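PDB 3CZX: putative N-acetylmuramoyl-L-alanine amidase from Neisseria meningitidis MC58, which probably hydrolyses, as a zinc-dependent amidase, the bond between N-acetylmuramoyl residues and L-amino acid residues in cell-wall glycopeptides. Local coordinates for residues R25-N35 against K50-N58. Residues are numbered along the deposited sequence; the frame is centred on the assembly and turned at random.
With ZN (zinc ion), chain E.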
loop_
_atom_site.group_PDB
_atom_site.type_symbol
_atom_site.label_atom_id
_atom_site.label_comp_id
_atom_site.label_asym_id
_atom_site.label_seq_id
_atom_site.Cartn_x
_atom_site.Cartn_y
_atom_site.Cartn_z
ATOM N N ARG A 25 -11.394 5.803 -1.887
ATOM C CA ARG A 25 -11.694 6.744 -0.814
ATOM C C ARG A 25 -10.447 7.511 -0.400
ATOM O O ARG A 25 -9.398 6.905 -0.171
ATOM C CB ARG A 25 -12.196 6.024 0.417
ATOM C CG ARG A 25 -13.424 5.095 0.185
ATOM C CD ARG A 25 -14.045 4.713 1.525
ATOM N NE ARG A 25 -13.086 4.073 2.418
ATOM C CZ ARG A 25 -13.298 3.820 3.708
ATOM N NH1 ARG A 25 -14.450 4.146 4.322
ATOM N NH2 ARG A 25 -12.334 3.270 4.415
ATOM N N GLU A 26 -10.607 8.814 -0.224
ATOM C CA GLU A 26 -9.504 9.667 0.259
ATOM C C GLU A 26 -8.817 9.086 1.479
ATOM O O GLU A 26 -7.589 9.073 1.571
ATOM C CB GLU A 26 -9.997 11.088 0.546
ATOM C CG GLU A 26 -8.887 12.045 1.051
ATOM C CD GLU A 26 -9.312 13.476 1.158
ATOM O OE1 GLU A 26 -10.492 13.770 0.866
ATOM O OE2 GLU A 26 -8.443 14.322 1.510
ATOM N N ALA A 27 -9.586 8.601 2.434
ATOM C CA ALA A 27 -9.029 8.085 3.687
ATOM C C ALA A 27 -8.044 6.950 3.409
ATOM O O ALA A 27 -7.022 6.802 4.109
ATOM C CB ALA A 27 -10.122 7.605 4.595
ATOM N N ASP A 28 -8.365 6.142 2.403
ATOM C CA ASP A 28 -7.589 4.938 2.102
ATOM C C ASP A 28 -6.347 5.360 1.361
ATOM O O ASP A 28 -5.271 4.787 1.587
ATOM C CB ASP A 28 -8.433 3.972 1.253
ATOM C CG ASP A 28 -9.684 3.480 1.994
ATOM O OD1 ASP A 28 -9.716 3.521 3.247
ATOM O OD2 ASP A 28 -10.630 3.043 1.298
ATOM N N LEU A 29 -6.495 6.283 0.399
ATOM C CA LEU A 29 -5.334 6.783 -0.365
ATOM C C LEU A 29 -4.351 7.509 0.569
ATOM O O LEU A 29 -3.100 7.383 0.420
ATOM C CB LEU A 29 -5.782 7.694 -1.523
ATOM C CG LEU A 29 -6.699 7.053 -2.575
ATOM C CD1 LEU A 29 -7.373 8.097 -3.531
ATOM C CD2 LEU A 29 -5.926 6.015 -3.351
ATOM N N ALA A 30 -4.883 8.258 1.535
ATOM C CA ALA A 30 -4.056 8.996 2.482
ATOM C C ALA A 30 -3.299 8.035 3.425
ATOM O O ALA A 30 -2.104 8.243 3.710
ATOM C CB ALA A 30 -4.918 10.008 3.259
ATOM N N GLN A 31 -3.973 6.996 3.918
ATOM C CA GLN A 31 -3.355 5.925 4.682
ATOM C C GLN A 31 -2.187 5.320 3.882
ATOM O O GLN A 31 -1.106 5.148 4.431
ATOM C CB GLN A 31 -4.406 4.856 5.033
ATOM C CG GLN A 31 -3.866 3.576 5.576
ATOM C CD GLN A 31 -4.946 2.569 5.871
ATOM O OE1 GLN A 31 -5.959 2.535 5.169
ATOM N NE2 GLN A 31 -4.755 1.762 6.923
ATOM N N ASP A 32 -2.398 5.016 2.609
ATOM C CA ASP A 32 -1.337 4.412 1.802
ATOM C C ASP A 32 -0.166 5.385 1.713
ATOM O O ASP A 32 1.000 4.988 1.867
ATOM C CB ASP A 32 -1.777 4.105 0.377
ATOM C CG ASP A 32 -2.567 2.803 0.261
ATOM O OD1 ASP A 32 -2.615 2.054 1.267
ATOM O OD2 ASP A 32 -3.138 2.589 -0.839
HETATM N N MSE A 33 -0.448 6.663 1.397
HETATM C CA MSE A 33 0.654 7.618 1.269
HETATM C C MSE A 33 1.464 7.724 2.543
HETATM O O MSE A 33 2.710 7.679 2.482
HETATM C CB MSE A 33 0.151 8.994 0.837
HETATM C CG MSE A 33 -0.358 9.003 -0.554
HETATM SE SE MSE A 33 -0.877 10.768 -1.258
HETATM C CE MSE A 33 -2.808 10.614 -0.979
ATOM N N ARG A 34 0.796 7.890 3.675
ATOM C CA ARG A 34 1.494 8.024 4.967
ATOM C C ARG A 34 2.317 6.745 5.250
ATOM O O ARG A 34 3.518 6.808 5.570
ATOM C CB ARG A 34 0.522 8.358 6.104
ATOM C CG ARG A 34 1.160 8.312 7.491
ATOM C CD ARG A 34 0.654 7.138 8.320
ATOM N NE ARG A 34 -0.641 7.437 8.902
ATOM C CZ ARG A 34 -1.711 6.643 8.876
ATOM N NH1 ARG A 34 -2.817 7.049 9.461
ATOM N NH2 ARG A 34 -1.700 5.497 8.225
ATOM N N ASN A 35 1.685 5.574 5.107
ATOM C CA ASN A 35 2.366 4.318 5.445
ATOM C C ASN A 35 3.588 4.067 4.588
ATOM O O ASN A 35 4.636 3.605 5.088
ATOM C CB ASN A 35 1.381 3.131 5.358
ATOM C CG ASN A 35 0.436 3.068 6.530
ATOM O OD1 ASN A 35 0.564 3.806 7.482
ATOM N ND2 ASN A 35 -0.569 2.172 6.462
ATOM N N LYS A 50 7.471 10.081 13.207
ATOM C CA LYS A 50 6.327 9.939 14.099
ATOM C C LYS A 50 5.058 10.041 13.283
ATOM O O LYS A 50 4.916 10.927 12.476
ATOM C CB LYS A 50 6.369 10.995 15.202
ATOM C CG LYS A 50 7.645 10.935 16.029
ATOM C CD LYS A 50 7.571 11.682 17.340
ATOM C CE LYS A 50 8.997 12.007 17.859
ATOM N NZ LYS A 50 8.936 12.492 19.271
ATOM N N THR A 51 4.121 9.134 13.532
ATOM C CA THR A 51 2.875 9.109 12.793
ATOM C C THR A 51 1.671 8.998 13.727
ATOM O O THR A 51 1.801 8.827 14.949
ATOM C CB THR A 51 2.858 7.915 11.822
ATOM O OG1 THR A 51 2.733 6.693 12.585
ATOM C CG2 THR A 51 4.124 7.831 10.983
ATOM N N ASP A 52 0.507 9.072 13.096
ATOM C CA ASP A 52 -0.778 8.693 13.692
ATOM C C ASP A 52 -1.097 7.202 13.466
ATOM O O ASP A 52 -2.272 6.814 13.446
ATOM C CB ASP A 52 -1.884 9.551 13.110
ATOM C CG ASP A 52 -1.952 9.494 11.546
ATOM O OD1 ASP A 52 -0.957 9.112 10.922
ATOM O OD2 ASP A 52 -2.992 9.895 10.976
ATOM N N GLY A 53 -0.073 6.388 13.277
ATOM C CA GLY A 53 -0.207 4.926 13.107
ATOM C C GLY A 53 -0.234 4.425 11.685
ATOM O O GLY A 53 0.110 5.143 10.750
ATOM N N THR A 54 -0.630 3.168 11.511
ATOM C CA THR A 54 -0.710 2.532 10.191
ATOM C C THR A 54 -2.153 2.324 9.704
ATOM O O THR A 54 -2.360 1.898 8.566
ATOM C CB THR A 54 0.061 1.193 10.170
ATOM O OG1 THR A 54 -0.561 0.228 11.025
ATOM C CG2 THR A 54 1.466 1.413 10.645
ATOM N N GLY A 55 -3.116 2.660 10.564
ATOM C CA GLY A 55 -4.552 2.551 10.221
ATOM C C GLY A 55 -5.038 3.802 9.538
ATOM O O GLY A 55 -4.280 4.458 8.836
ATOM N N LYS A 56 -6.321 4.127 9.693
ATOM C CA LYS A 56 -6.852 5.356 9.092
ATOM C C LYS A 56 -6.362 6.587 9.885
ATOM O O LYS A 56 -5.741 6.457 10.931
ATOM C CB LYS A 56 -8.382 5.333 9.029
ATOM C CG LYS A 56 -8.984 4.063 8.442
ATOM C CD LYS A 56 -8.550 3.744 7.030
ATOM C CE LYS A 56 -9.215 2.469 6.532
ATOM N NZ LYS A 56 -8.694 2.024 5.247
ATOM N N GLY A 57 -6.615 7.778 9.374
ATOM C CA GLY A 57 -6.068 8.977 9.994
ATOM C C GLY A 57 -7.080 9.785 10.789
ATOM O O GLY A 57 -7.875 9.215 11.553
ATOM N N ASN A 58 -7.017 11.115 10.608
ATOM C CA ASN A 58 -7.821 12.100 11.343
ATOM C C ASN A 58 -7.552 12.156 12.857
ATOM O O ASN A 58 -8.495 12.165 13.670
ATOM C CB ASN A 58 -9.315 11.886 11.101
ATOM C CG ASN A 58 -10.142 13.082 11.529
ATOM O OD1 ASN A 58 -9.814 14.237 11.202
ATOM N ND2 ASN A 58 -11.212 12.816 12.287
HETATM ZN ZN ZN E . -9.045 15.944 2.777
HETATM O O HOH W 1 -7.090 8.014 6.638
HETATM O O HOH W 2 -10.111 17.781 3.649
HETATM O O HOH W 3 -8.561 17.438 1.224
#
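Arg34 of helix 26-45 reaches into the loop that follows strand 49-51 and bonds to it at several points. Its CB leaves the helix toward the loop. CG starts anti to the backbone N (chi1 172°) and comes only distantly near Asp52 OD1. Bends at chi2 and chi3 then bring the guanidinium to the loop carbonyls and the Asp52 carboxylate. Arg34 CD packs 3.2 Å from Gly53 O, and CZ lies by the same oxygen. Arg34 NE donates to Asp52 OD1 at 2.6 Å, on the syn side but tilted out of a carboxylate plane turned 70° from the guanidinium. This is a salt bridge, to which NH1 adds a weak bond to OD2. NH1 also bonds Lys56 O weakly. NH1 and NH2 converge end-on on Gly55 O, which lies in the guanidinium plane (Arg34 NH2 to Gly55 O 2.8 Å). NH2 bonds Asn35 OD1 as well, while the Gly53 carbonyl lies over one face. With partners along its edge, the group is probably fixed in rotation.

Thr54 O takes two almost straight bonds, from Gln31 NE2 on a lone pair at 2.9 Å and from Asn35 ND2 at 2.8 Å. Gln31 OE1 accepts from Lys56 NZ at 2.8 Å. The same ammonium forms a salt bridge to Asp28 OD1 at 2.7 Å and bonds Thr160 O of the second subunit. Arg25 grips Asp28 side-on. Asp28 OD1 thus accepts from both Arg25 NH2 and Lys56 NZ, which probably offsets the closeness of the two positive groups.

Water 1 joins Ala27 O to Gly57 N. Next to Ala27, Glu26 binds zinc through OE2 (2.1 Å). His12, His78 and two waters complete the metal site. The contact fastens a strand-end loop to the helix that carries the metal-binding glutamate, in the zinc amidase fold of the Amidase_3 family.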